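Local coordinates for Oxidored_FMN domain-containing protein ([Pseudomonas] geniculata N1, PDB 6L6J) that binds FMN, a [4Fe-4S] cluster and ADP, and probably acts as an amine oxidase on 6-hydroxypseudooxynicotine, at residues 110-115 and 131-136; 520-525 and 609-614; 526-531 and 615-620; 547-552 and 578-583; 551-556 and 584-589. All blocks are in the same frame, centred on the assembly; numbering follows the deposited sequence.

Interaction 1: residues 110-115 and 131-136; sequences SGPAIY and FINPIA
The phenyl ring of F131 presents one face to P112 and part of its edge to the carbonyl of S110. This is a proline-aromatic CH-pi contact between two loops of the TIM barrel: 110-115 comes after barrel strand 99-105, while the loop residues 131-136 lie between the short strands 121-122 and 138-139. P112 CD stands almost exactly over the middle of the F131 ring, 3.7 Å from its centroid and 4° off the normal, while CG of the same proline leans over the CD2 side. At the rim S110 O lies near the ring plane, 3.3 Å from F131 CE1. G111 CA approaches the ring obliquely. The ring comes to this place because F131 CG is anti to its carbonyl carbon (chi1 -75°).

At its CB the proline meets aliphatic and amide carbon. P112 CB touches the second flat group, the amide of N133, 4.0 Å from its CG. It also meets I135 CG2, a methyl held between I135's own backbone N and carbonyl carbon. No hydrogen bond crosses between the segments, so shape and dispersion carry the contact. Within 131-136, P134 centres an inverse gamma turn closed by a weak bond from I135 N to N133 O, which brings I135 back beside N133.

The side chain of S110 points away from this contact; its OG bonds to H69 NE2 and A107 O, and the bound FMN lies about 10 Å from that side chain. At the far end, I114 CG1 comes to 3.9 Å from N133 ND2.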
# COMPACT_ATOMS: atom_id res chain seq x y z
N SER A 110 -10.29 -15.40 11.12
CA SER A 110 -9.60 -14.65 10.05
C SER A 110 -8.17 -15.16 9.84
O SER A 110 -7.52 -14.69 8.88
CB SER A 110 -9.57 -13.20 10.39
OG SER A 110 -8.48 -12.90 11.26
N GLY A 111 -7.68 -16.04 10.72
CA GLY A 111 -6.32 -16.60 10.64
C GLY A 111 -6.28 -18.06 11.09
O GLY A 111 -7.16 -18.52 11.82
N PRO A 112 -5.23 -18.83 10.68
CA PRO A 112 -5.16 -20.26 10.95
C PRO A 112 -4.44 -20.66 12.25
O PRO A 112 -4.44 -21.82 12.55
CB PRO A 112 -4.35 -20.70 9.72
CG PRO A 112 -3.30 -19.63 9.58
CD PRO A 112 -4.04 -18.36 9.93
N ALA A 113 -3.87 -19.69 12.98
CA ALA A 113 -3.26 -19.90 14.31
C ALA A 113 -2.10 -20.90 14.20
O ALA A 113 -1.99 -21.80 15.09
CB ALA A 113 -4.33 -20.42 15.26
N ILE A 114 -1.28 -20.75 13.16
CA ILE A 114 -0.33 -21.82 12.71
C ILE A 114 0.95 -21.80 13.56
O ILE A 114 1.57 -22.89 13.73
CB ILE A 114 -0.03 -21.70 11.20
CG1 ILE A 114 -0.99 -22.56 10.36
CG2 ILE A 114 1.42 -22.00 10.84
CD1 ILE A 114 -0.90 -24.05 10.64
N TYR A 115 1.38 -20.63 14.03
CA TYR A 115 2.71 -20.46 14.68
C TYR A 115 2.87 -21.51 15.79
O TYR A 115 3.92 -22.18 15.83
CB TYR A 115 2.90 -19.03 15.18
CG TYR A 115 3.24 -18.01 14.11
CD1 TYR A 115 4.22 -18.26 13.15
CD2 TYR A 115 2.62 -16.77 14.07
CE1 TYR A 115 4.55 -17.33 12.18
CE2 TYR A 115 2.95 -15.83 13.11
CZ TYR A 115 3.91 -16.11 12.16
OH TYR A 115 4.23 -15.20 11.20
N PHE A 131 -8.09 -17.84 4.40
CA PHE A 131 -7.10 -18.95 4.45
C PHE A 131 -7.74 -20.25 3.96
O PHE A 131 -8.86 -20.55 4.35
CB PHE A 131 -6.52 -19.07 5.87
CG PHE A 131 -5.53 -17.99 6.23
CD1 PHE A 131 -5.94 -16.79 6.78
CD2 PHE A 131 -4.17 -18.17 6.02
CE1 PHE A 131 -5.03 -15.80 7.10
CE2 PHE A 131 -3.26 -17.19 6.34
CZ PHE A 131 -3.69 -16.00 6.88
N ILE A 132 -6.99 -21.02 3.16
CA ILE A 132 -7.38 -22.37 2.65
C ILE A 132 -6.79 -23.46 3.55
O ILE A 132 -7.12 -24.62 3.33
CB ILE A 132 -6.98 -22.56 1.17
CG1 ILE A 132 -5.47 -22.50 0.99
CG2 ILE A 132 -7.70 -21.50 0.32
CD1 ILE A 132 -5.01 -22.74 -0.46
N ASN A 133 -5.97 -23.09 4.54
CA ASN A 133 -5.33 -24.06 5.48
C ASN A 133 -6.40 -25.01 6.00
O ASN A 133 -7.51 -24.58 6.31
CB ASN A 133 -4.63 -23.38 6.66
CG ASN A 133 -3.50 -22.47 6.22
OD1 ASN A 133 -3.73 -21.51 5.48
ND2 ASN A 133 -2.29 -22.78 6.65
N PRO A 134 -6.09 -26.33 6.07
CA PRO A 134 -7.04 -27.33 6.55
C PRO A 134 -7.08 -27.33 8.08
O PRO A 134 -6.61 -28.29 8.67
CB PRO A 134 -6.49 -28.64 5.97
CG PRO A 134 -5.00 -28.42 5.87
CD PRO A 134 -4.84 -26.94 5.58
N ILE A 135 -7.57 -26.23 8.66
CA ILE A 135 -7.81 -26.06 10.13
C ILE A 135 -9.07 -25.21 10.28
O ILE A 135 -9.13 -24.11 9.71
CB ILE A 135 -6.57 -25.44 10.84
CG1 ILE A 135 -6.79 -25.30 12.35
CG2 ILE A 135 -6.14 -24.14 10.19
CD1 ILE A 135 -6.62 -26.59 13.10
N ALA A 136 -10.07 -25.75 10.98
CA ALA A 136 -11.38 -25.08 11.22
C ALA A 136 -11.26 -24.13 12.41
O ALA A 136 -10.52 -24.46 13.35
CB ALA A 136 -12.47 -26.10 11.45

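Interaction 2: residues 520-525 and 609-614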
# COMPACT_ATOMS: atom_id res chain seq x y z
N GLY A 520 -13.04 -0.12 -33.76
CA GLY A 520 -14.11 -0.70 -32.95
C GLY A 520 -13.99 -2.21 -32.92
O GLY A 520 -12.85 -2.71 -32.78
N GLY A 521 -15.12 -2.89 -33.05
CA GLY A 521 -15.21 -4.35 -33.11
C GLY A 521 -14.78 -4.99 -31.81
O GLY A 521 -14.75 -4.29 -30.76
N SER A 522 -14.48 -6.29 -31.87
CA SER A 522 -14.09 -7.14 -30.73
C SER A 522 -12.58 -7.03 -30.57
O SER A 522 -11.90 -6.74 -31.56
CB SER A 522 -14.55 -8.55 -30.94
OG SER A 522 -13.96 -9.07 -32.13
N VAL A 523 -12.07 -7.22 -29.35
CA VAL A 523 -10.61 -7.26 -29.07
C VAL A 523 -10.38 -8.17 -27.86
O VAL A 523 -11.14 -8.08 -26.85
CB VAL A 523 -10.02 -5.85 -28.88
CG1 VAL A 523 -10.85 -5.01 -27.93
CG2 VAL A 523 -8.58 -5.89 -28.40
N ILE A 524 -9.39 -9.07 -28.01
CA ILE A 524 -8.87 -9.95 -26.93
C ILE A 524 -7.61 -9.30 -26.34
O ILE A 524 -6.66 -9.01 -27.11
CB ILE A 524 -8.58 -11.37 -27.44
CG1 ILE A 524 -9.88 -12.17 -27.55
CG2 ILE A 524 -7.56 -12.05 -26.54
CD1 ILE A 524 -9.73 -13.50 -28.25
N VAL A 525 -7.63 -9.08 -25.03
CA VAL A 525 -6.43 -8.65 -24.25
C VAL A 525 -5.96 -9.88 -23.51
O VAL A 525 -6.76 -10.44 -22.76
CB VAL A 525 -6.72 -7.48 -23.29
CG1 VAL A 525 -5.45 -6.94 -22.66
CG2 VAL A 525 -7.46 -6.36 -23.99
N ALA A 609 -13.77 -15.05 -31.74
CA ALA A 609 -13.72 -13.95 -32.71
C ALA A 609 -12.91 -12.81 -32.06
O ALA A 609 -12.99 -12.64 -30.83
CB ALA A 609 -15.12 -13.54 -33.11
N ALA A 610 -12.11 -12.10 -32.85
CA ALA A 610 -11.24 -11.03 -32.35
C ALA A 610 -10.74 -10.19 -33.53
O ALA A 610 -9.86 -10.67 -34.26
CB ALA A 610 -10.11 -11.63 -31.56
N ASP A 611 -11.28 -8.98 -33.69
CA ASP A 611 -10.86 -8.06 -34.78
C ASP A 611 -9.49 -7.50 -34.42
O ASP A 611 -8.67 -7.31 -35.33
CB ASP A 611 -11.96 -7.03 -35.03
CG ASP A 611 -13.24 -7.67 -35.56
OD1 ASP A 611 -13.13 -8.47 -36.54
OD2 ASP A 611 -14.32 -7.39 -34.99
N ALA A 612 -9.22 -7.29 -33.13
CA ALA A 612 -7.89 -6.93 -32.60
C ALA A 612 -7.49 -7.88 -31.46
O ALA A 612 -8.37 -8.66 -30.96
CB ALA A 612 -7.87 -5.49 -32.16
N VAL A 613 -6.21 -7.82 -31.09
CA VAL A 613 -5.58 -8.69 -30.05
C VAL A 613 -4.49 -7.87 -29.37
O VAL A 613 -3.59 -7.41 -30.11
CB VAL A 613 -4.98 -9.96 -30.67
CG1 VAL A 613 -4.13 -10.74 -29.67
CG2 VAL A 613 -6.04 -10.86 -31.29
N VAL A 614 -4.56 -7.66 -28.05
CA VAL A 614 -3.43 -7.01 -27.33
C VAL A 614 -2.73 -8.09 -26.50
O VAL A 614 -3.39 -8.71 -25.63
CB VAL A 614 -3.85 -5.78 -26.49
CG1 VAL A 614 -2.64 -4.94 -26.13
CG2 VAL A 614 -4.88 -4.92 -27.21
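Strands 522-525 and 612-614 run parallel in the Rossmann-like second alpha/beta domain, their backbones pairing in register; side chains interdigitate on the face of V523 and V614, while on the other face I524 reaches back to A610. On the face carrying V523 and V525, the CG2 methyl of V523 drops into the dip over the small A612, 3.8 Å from its CB. The same methyl abuts V614 CG2 at 4.0 Å, so it is seated between an alanine and a valine two residues on. Helix 533-542 packs on this face through L541. On the other face I524, whose CG1 lies anti to its carbonyl carbon, extends along the sheet until CD1 rests on A610 CB at 3.8 Å. Strand 594-599 adds V595 to both I524 and V613.

At the strand start the fit is polar. S522 OG, in the crowded position between its backbone N and carbonyl carbon, accepts D611 N at 3.1 Å, and S522 O takes A612 N with a weaker bond from D611 N. D611 answers with OD2, weakly bonded to S522 N. An alanine here would remove OG and would probably leave D611 N with the weak bond to the carbonyl, loosening the entry to the strand.

Further along, I524 N meets A612 O from above its carbonyl plane, 38° out of it, whereas V614 N reaches I524 O within the plane at 2.7 Å.

Interaction 3: residues 526-531 and 615-620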
# COMPACT_ATOMS: atom_id res chain seq x y z
N TYR A 526 -4.74 -10.32 -23.81
CA TYR A 526 -4.12 -11.55 -23.25
C TYR A 526 -3.12 -11.10 -22.18
O TYR A 526 -2.19 -10.34 -22.51
CB TYR A 526 -3.48 -12.37 -24.36
CG TYR A 526 -2.98 -13.74 -23.97
CD1 TYR A 526 -3.76 -14.63 -23.25
CD2 TYR A 526 -1.72 -14.16 -24.38
CE1 TYR A 526 -3.30 -15.89 -22.93
CE2 TYR A 526 -1.25 -15.43 -24.07
CZ TYR A 526 -2.04 -16.29 -23.34
OH TYR A 526 -1.55 -17.52 -23.02
N ASP A 527 -3.39 -11.51 -20.94
CA ASP A 527 -2.62 -11.12 -19.73
C ASP A 527 -1.75 -12.29 -19.30
O ASP A 527 -2.30 -13.26 -18.75
CB ASP A 527 -3.56 -10.65 -18.62
CG ASP A 527 -2.81 -10.14 -17.41
OD1 ASP A 527 -1.60 -9.85 -17.57
OD2 ASP A 527 -3.46 -10.02 -16.34
N GLU A 528 -0.44 -12.19 -19.57
CA GLU A 528 0.64 -13.04 -19.02
C GLU A 528 1.57 -12.18 -18.13
O GLU A 528 2.69 -12.65 -17.83
CB GLU A 528 1.44 -13.65 -20.16
CG GLU A 528 0.79 -14.88 -20.76
CD GLU A 528 1.29 -16.19 -20.18
OE1 GLU A 528 2.49 -16.49 -20.36
OE2 GLU A 528 0.49 -16.88 -19.53
N ASP A 529 1.16 -10.96 -17.78
CA ASP A 529 1.91 -10.04 -16.89
C ASP A 529 1.37 -10.17 -15.47
O ASP A 529 2.18 -10.16 -14.55
CB ASP A 529 1.80 -8.59 -17.36
CG ASP A 529 2.28 -7.60 -16.32
OD1 ASP A 529 3.49 -7.38 -16.25
OD2 ASP A 529 1.42 -7.09 -15.59
N TYR A 530 0.04 -10.26 -15.32
CA TYR A 530 -0.67 -10.63 -14.06
C TYR A 530 -0.84 -9.41 -13.13
O TYR A 530 -1.28 -9.59 -11.95
CB TYR A 530 0.07 -11.76 -13.32
CG TYR A 530 0.02 -13.13 -13.96
CD1 TYR A 530 -0.55 -13.34 -15.20
CD2 TYR A 530 0.60 -14.22 -13.33
CE1 TYR A 530 -0.60 -14.60 -15.78
CE2 TYR A 530 0.60 -15.48 -13.91
CZ TYR A 530 -0.01 -15.68 -15.14
OH TYR A 530 -0.04 -16.94 -15.64
N TYR A 531 -0.51 -8.20 -13.58
CA TYR A 531 -0.72 -6.97 -12.76
C TYR A 531 -1.74 -6.04 -13.44
O TYR A 531 -2.73 -6.55 -13.97
CB TYR A 531 0.68 -6.44 -12.43
CG TYR A 531 0.74 -5.35 -11.39
CD1 TYR A 531 -0.33 -5.07 -10.56
CD2 TYR A 531 1.86 -4.56 -11.25
CE1 TYR A 531 -0.29 -4.04 -9.64
CE2 TYR A 531 1.93 -3.54 -10.31
CZ TYR A 531 0.85 -3.26 -9.51
OH TYR A 531 0.90 -2.25 -8.58
N LEU A 615 -1.46 -8.35 -26.83
CA LEU A 615 -0.55 -9.23 -26.06
C LEU A 615 0.15 -8.41 -24.95
O LEU A 615 0.92 -7.50 -25.27
CB LEU A 615 0.45 -9.87 -27.02
CG LEU A 615 -0.15 -10.76 -28.11
CD1 LEU A 615 0.92 -11.23 -29.08
CD2 LEU A 615 -0.87 -11.96 -27.53
N VAL A 616 -0.16 -8.73 -23.69
CA VAL A 616 0.48 -8.15 -22.47
C VAL A 616 1.19 -9.29 -21.74
O VAL A 616 0.55 -9.94 -20.87
CB VAL A 616 -0.54 -7.43 -21.56
CG1 VAL A 616 0.13 -6.39 -20.69
CG2 VAL A 616 -1.68 -6.79 -22.34
N THR A 617 2.47 -9.55 -22.09
CA THR A 617 3.22 -10.77 -21.67
C THR A 617 4.59 -10.44 -21.05
O THR A 617 5.22 -11.36 -20.51
CB THR A 617 3.36 -11.75 -22.84
OG1 THR A 617 4.14 -11.12 -23.84
CG2 THR A 617 2.02 -12.18 -23.41
N GLY A 618 5.06 -9.20 -21.10
CA GLY A 618 6.33 -8.84 -20.45
C GLY A 618 7.01 -7.68 -21.16
O GLY A 618 6.43 -7.15 -22.14
N GLN A 619 8.17 -7.28 -20.63
CA GLN A 619 8.94 -6.10 -21.07
C GLN A 619 10.36 -6.58 -21.42
O GLN A 619 10.81 -7.54 -20.80
CB GLN A 619 8.97 -5.03 -19.98
CG GLN A 619 7.61 -4.46 -19.58
CD GLN A 619 7.65 -3.76 -18.23
OE1 GLN A 619 7.66 -4.39 -17.16
NE2 GLN A 619 7.65 -2.45 -18.27
N LEU A 620 11.00 -5.95 -22.41
CA LEU A 620 12.42 -6.17 -22.79
C LEU A 620 13.20 -4.89 -22.53
O LEU A 620 12.73 -3.81 -22.96
CB LEU A 620 12.53 -6.54 -24.28
CG LEU A 620 12.11 -7.96 -24.65
CD1 LEU A 620 11.93 -8.08 -26.16
CD2 LEU A 620 13.12 -8.97 -24.11
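Y526 and L615 lean across one another obliquely on one face of the parallel pair, the ring's CD2 meeting the leucine CD2 at 3.9 Å. Y526 CG is anti to its backbone N (chi1 -172°), L615 CG anti to its carbonyl carbon. E528 and T617 repeat the oblique crossing just past the end of strand 522-527, where strand 612-621 is interrupted. E528 CB sits 3.6 Å from T617 CG2, after which the glutamate bends at chi2 and carries its carboxylate away to T553 OG1 and N493 N. T617 OG1 turns to V490 O, and Y526 OH to H494.

Here these two strands of the Rossmann-like domain make the last two backbone bonds between them. V616 N points nearly along the C=O axis of Y526 at 2.8 Å from its O, and E528 N reaches V616 O within the carbonyl plane.

D527, with CG anti to its N, stands on the opposite face and organises the loop that follows. Its OD1 accepts Y530 N at 2.8 Å and D529 N at 3.0 Å; the bond from D529 N makes an Asx turn and that from Y530 N an Asx motif. D529 forms an Asx turn of its own with Y531 N.

OD2 of D527 bonds to Y550 OH. Three named partners thus hold the buried carboxylate of D527 and two that of E528, which would probably stabilise their negative charge and fix the chain's path from the sheet.

Interaction 4: residues 547-552 and 578-583; sequences KVTYVT and GIEIVV
Two neighbouring parallel strands, 547-552 and 580-582, are joined here through helices 561-564 and 567-577, a beta-alpha-beta crossover in the Rossmann-like domain. The helix ends at G578 in a Schellman motif. K547 leaves its backbone with CG anti to N (chi1 166°), then bends at chi2, which swings NZ across to E580. The amine meets OE2 of E580 nearly along the C-O axis in a 3.1 Å salt bridge, and bonds weakly to G578 O.

T549 lies alongside E580 with CG2 anti to its backbone N. That torsion sends CG2 to V582 CG2 at 3.5 Å and sets OG1 against E580 CB at 3.2 Å. An alanine here would remove both branches and would probably lose the packing on V582 and on the base of E580.

On the face toward helix 533-542, V548 and I579 lie side by side, V548 CB meeting I579 CG1 at 4.0 Å, both backed by A538 of that helix. Y550 has CG anti to N; its side chain touches M574 of helix 567-577, and its OH bonds to D527 and S558 N.

Of the backbone rungs, V582 N to Y550 O is the straightest, at 2.7 Å and 177°.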
# COMPACT_ATOMS: atom_id res chain seq x y z
N LYS A 547 -15.76 -3.99 -27.92
CA LYS A 547 -16.17 -5.14 -27.07
C LYS A 547 -14.88 -5.87 -26.67
O LYS A 547 -14.23 -6.44 -27.56
CB LYS A 547 -17.15 -6.04 -27.81
CG LYS A 547 -17.39 -7.42 -27.19
CD LYS A 547 -18.23 -7.41 -25.93
CE LYS A 547 -18.00 -8.64 -25.06
NZ LYS A 547 -18.99 -8.75 -23.96
N VAL A 548 -14.52 -5.82 -25.37
CA VAL A 548 -13.28 -6.43 -24.82
C VAL A 548 -13.60 -7.78 -24.16
O VAL A 548 -14.56 -7.84 -23.37
CB VAL A 548 -12.57 -5.49 -23.82
CG1 VAL A 548 -11.28 -6.10 -23.30
CG2 VAL A 548 -12.28 -4.13 -24.45
N THR A 549 -12.78 -8.80 -24.46
CA THR A 549 -12.63 -10.01 -23.62
C THR A 549 -11.24 -10.00 -22.97
O THR A 549 -10.23 -10.00 -23.69
CB THR A 549 -12.86 -11.29 -24.44
OG1 THR A 549 -14.22 -11.35 -24.87
CG2 THR A 549 -12.60 -12.57 -23.67
N TYR A 550 -11.19 -10.04 -21.64
CA TYR A 550 -9.92 -10.18 -20.87
C TYR A 550 -9.65 -11.67 -20.68
O TYR A 550 -10.53 -12.37 -20.11
CB TYR A 550 -10.00 -9.46 -19.52
CG TYR A 550 -8.87 -9.81 -18.58
CD1 TYR A 550 -8.96 -10.88 -17.71
CD2 TYR A 550 -7.70 -9.08 -18.58
CE1 TYR A 550 -7.92 -11.20 -16.85
CE2 TYR A 550 -6.65 -9.38 -17.73
CZ TYR A 550 -6.76 -10.45 -16.87
OH TYR A 550 -5.71 -10.76 -16.05
N VAL A 551 -8.47 -12.14 -21.13
CA VAL A 551 -8.09 -13.59 -21.17
C VAL A 551 -6.77 -13.75 -20.41
O VAL A 551 -5.81 -13.04 -20.81
CB VAL A 551 -7.93 -14.08 -22.62
CG1 VAL A 551 -7.52 -15.55 -22.69
CG2 VAL A 551 -9.17 -13.84 -23.47
N THR A 552 -6.72 -14.61 -19.37
CA THR A 552 -5.45 -14.94 -18.68
C THR A 552 -5.26 -16.46 -18.51
O THR A 552 -6.27 -17.20 -18.46
CB THR A 552 -5.32 -14.24 -17.33
OG1 THR A 552 -4.00 -14.59 -16.88
CG2 THR A 552 -6.38 -14.65 -16.32
N GLY A 578 -19.14 -4.41 -19.08
CA GLY A 578 -19.36 -5.58 -19.93
C GLY A 578 -18.08 -5.98 -20.65
O GLY A 578 -18.15 -6.17 -21.90
N ILE A 579 -16.98 -6.07 -19.89
CA ILE A 579 -15.70 -6.70 -20.29
C ILE A 579 -15.77 -8.18 -19.89
O ILE A 579 -15.91 -8.51 -18.68
CB ILE A 579 -14.47 -5.95 -19.70
CG1 ILE A 579 -14.27 -4.58 -20.35
CG2 ILE A 579 -13.19 -6.80 -19.80
CD1 ILE A 579 -13.05 -3.81 -19.85
N GLU A 580 -15.70 -9.05 -20.88
CA GLU A 580 -15.66 -10.53 -20.72
C GLU A 580 -14.38 -10.91 -19.95
O GLU A 580 -13.28 -10.41 -20.32
CB GLU A 580 -15.70 -11.19 -22.09
CG GLU A 580 -16.46 -12.49 -22.11
CD GLU A 580 -17.95 -12.33 -21.85
OE1 GLU A 580 -18.51 -13.21 -21.14
OE2 GLU A 580 -18.54 -11.34 -22.39
N ILE A 581 -14.53 -11.76 -18.93
CA ILE A 581 -13.41 -12.37 -18.17
C ILE A 581 -13.33 -13.86 -18.54
O ILE A 581 -14.28 -14.61 -18.23
CB ILE A 581 -13.58 -12.17 -16.66
CG1 ILE A 581 -13.90 -10.71 -16.32
CG2 ILE A 581 -12.36 -12.67 -15.90
CD1 ILE A 581 -14.39 -10.51 -14.89
N VAL A 582 -12.20 -14.25 -19.16
CA VAL A 582 -11.78 -15.66 -19.38
C VAL A 582 -10.52 -15.94 -18.55
O VAL A 582 -9.56 -15.17 -18.64
CB VAL A 582 -11.54 -15.93 -20.88
CG1 VAL A 582 -11.18 -17.40 -21.14
CG2 VAL A 582 -12.72 -15.53 -21.75
N VAL A 583 -10.48 -17.08 -17.86
CA VAL A 583 -9.35 -17.50 -16.98
C VAL A 583 -8.91 -18.94 -17.28
O VAL A 583 -9.53 -19.62 -18.11
CB VAL A 583 -9.74 -17.32 -15.50
CG1 VAL A 583 -9.94 -15.83 -15.21
CG2 VAL A 583 -10.95 -18.17 -15.11

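Interaction 5: residues 551-556 and 584-589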
# COMPACT_ATOMS: atom_id res chain seq x y z
N VAL A 551 -8.47 -12.14 -21.13
CA VAL A 551 -8.09 -13.59 -21.17
C VAL A 551 -6.77 -13.75 -20.41
O VAL A 551 -5.81 -13.04 -20.81
CB VAL A 551 -7.93 -14.08 -22.62
CG1 VAL A 551 -7.52 -15.55 -22.69
CG2 VAL A 551 -9.17 -13.84 -23.47
N THR A 552 -6.72 -14.61 -19.37
CA THR A 552 -5.45 -14.94 -18.68
C THR A 552 -5.26 -16.46 -18.51
O THR A 552 -6.27 -17.20 -18.46
CB THR A 552 -5.32 -14.24 -17.33
OG1 THR A 552 -4.00 -14.59 -16.88
CG2 THR A 552 -6.38 -14.65 -16.32
N THR A 553 -3.99 -16.87 -18.39
CA THR A 553 -3.53 -18.25 -18.08
C THR A 553 -3.64 -18.51 -16.58
O THR A 553 -3.71 -19.68 -16.19
CB THR A 553 -2.10 -18.47 -18.57
OG1 THR A 553 -1.28 -17.43 -18.04
CG2 THR A 553 -2.00 -18.51 -20.09
N ALA A 554 -3.67 -17.44 -15.80
CA ALA A 554 -3.89 -17.45 -14.33
C ALA A 554 -5.33 -17.83 -14.00
O ALA A 554 -6.24 -17.70 -14.85
CB ALA A 554 -3.51 -16.10 -13.76
N SER A 555 -5.55 -18.33 -12.78
CA SER A 555 -6.87 -18.80 -12.30
C SER A 555 -7.76 -17.61 -11.92
O SER A 555 -8.99 -17.80 -11.89
CB SER A 555 -6.71 -19.73 -11.15
OG SER A 555 -5.99 -20.87 -11.57
N ASP A 556 -7.16 -16.46 -11.62
CA ASP A 556 -7.85 -15.23 -11.20
C ASP A 556 -7.41 -14.10 -12.12
O ASP A 556 -6.27 -14.10 -12.58
CB ASP A 556 -7.56 -14.93 -9.74
CG ASP A 556 -8.13 -15.98 -8.80
OD1 ASP A 556 -9.35 -16.07 -8.70
OD2 ASP A 556 -7.35 -16.68 -8.19
N GLY A 584 -7.80 -19.35 -16.63
CA GLY A 584 -7.13 -20.64 -16.86
C GLY A 584 -7.09 -21.03 -18.33
O GLY A 584 -7.28 -22.23 -18.62
N THR A 585 -6.83 -20.06 -19.21
CA THR A 585 -6.91 -20.20 -20.68
C THR A 585 -5.66 -19.58 -21.32
O THR A 585 -5.34 -18.42 -21.00
CB THR A 585 -8.19 -19.57 -21.26
OG1 THR A 585 -9.34 -20.27 -20.78
CG2 THR A 585 -8.26 -19.65 -22.77
N ALA A 586 -5.02 -20.32 -22.21
CA ALA A 586 -3.85 -19.86 -23.01
C ALA A 586 -4.25 -19.73 -24.48
O ALA A 586 -5.19 -20.45 -24.94
CB ALA A 586 -2.71 -20.82 -22.83
N ILE A 587 -3.53 -18.88 -25.21
CA ILE A 587 -3.64 -18.72 -26.68
C ILE A 587 -2.71 -19.73 -27.36
O ILE A 587 -1.48 -19.66 -27.13
CB ILE A 587 -3.32 -17.27 -27.06
CG1 ILE A 587 -4.43 -16.34 -26.57
CG2 ILE A 587 -3.10 -17.15 -28.56
CD1 ILE A 587 -4.24 -14.89 -26.94
N ALA A 588 -3.28 -20.61 -28.19
CA ALA A 588 -2.55 -21.59 -29.04
C ALA A 588 -1.97 -20.85 -30.25
O ALA A 588 -0.78 -21.08 -30.59
CB ALA A 588 -3.44 -22.72 -29.47
N SER A 589 -2.78 -19.98 -30.85
CA SER A 589 -2.51 -19.39 -32.19
C SER A 589 -3.46 -18.21 -32.44
O SER A 589 -4.56 -18.21 -31.86
CB SER A 589 -2.63 -20.46 -33.28
OG SER A 589 -3.99 -20.63 -33.70
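T553, which follows T552 in the chain, can be traced outward from its backbone. Its CB stands 4.1 Å from T585 O. From CB the two branches part. OG1 lies in the crowded position between backbone N and carbonyl carbon (chi1 53°), and bonds outside this contact to E528 OE2 and Y530 OH, with a weaker bond from N493 ND2. CG2, anti to the carbonyl carbon, swings the other way: it sits 3.5 Å from T585 O and ends against A586 CB at 3.7 Å. One threonine therefore has its hydroxyl in a polar cluster and its methyl against strand 585-590.

Two backbone hydrogen bonds join the segments. T585 N bonds to T552 O at 3.0 Å, in the carbonyl plane and on a lone pair. G584 N bonds to A554 O at 2.9 Å, coming instead from above that carbonyl plane. G584 has positive phi, and from this glycine the chain turns into strand 585-590. T552 forms an ST turn, its OG1 accepting A554 N and also bonding to D527 O. Nearer the sheet, T585 CG2 crosses V551 CG1 obliquely, and T585 OG1 bonds back to V583 O.

The contact thus marks a junction between two sheets. Strand 547-552 belongs to the parallel sheet, beside strand 522-527, whose Y526 touches T553 and A586. Strand 585-590 begins an antiparallel three-stranded sheet, where A586 pairs through its backbone with S598 of strand 594-599.

Interactions 2 to 5 knit one alpha/beta domain, whereas interaction 1 belongs to the TIM barrel, its nearest atoms about 10 Å from interaction 5. Interactions 2 and 3 are buried and use the same two strands, 522-527 and 612-621: interaction 2 has a serine-aspartate entry and then apolar packing, and interaction 3 brings in the carboxylates of D527 and E528. Interaction 4 adds an outer strand, more exposed, with a salt bridge at its rim. Interaction 5 shares V551 and T552 with it and, partly buried, leads the chain into a second sheet. The partly buried interaction 1 differs in kind: no hydrogen bond joins its segments, and its main contact is a proline on an aromatic face.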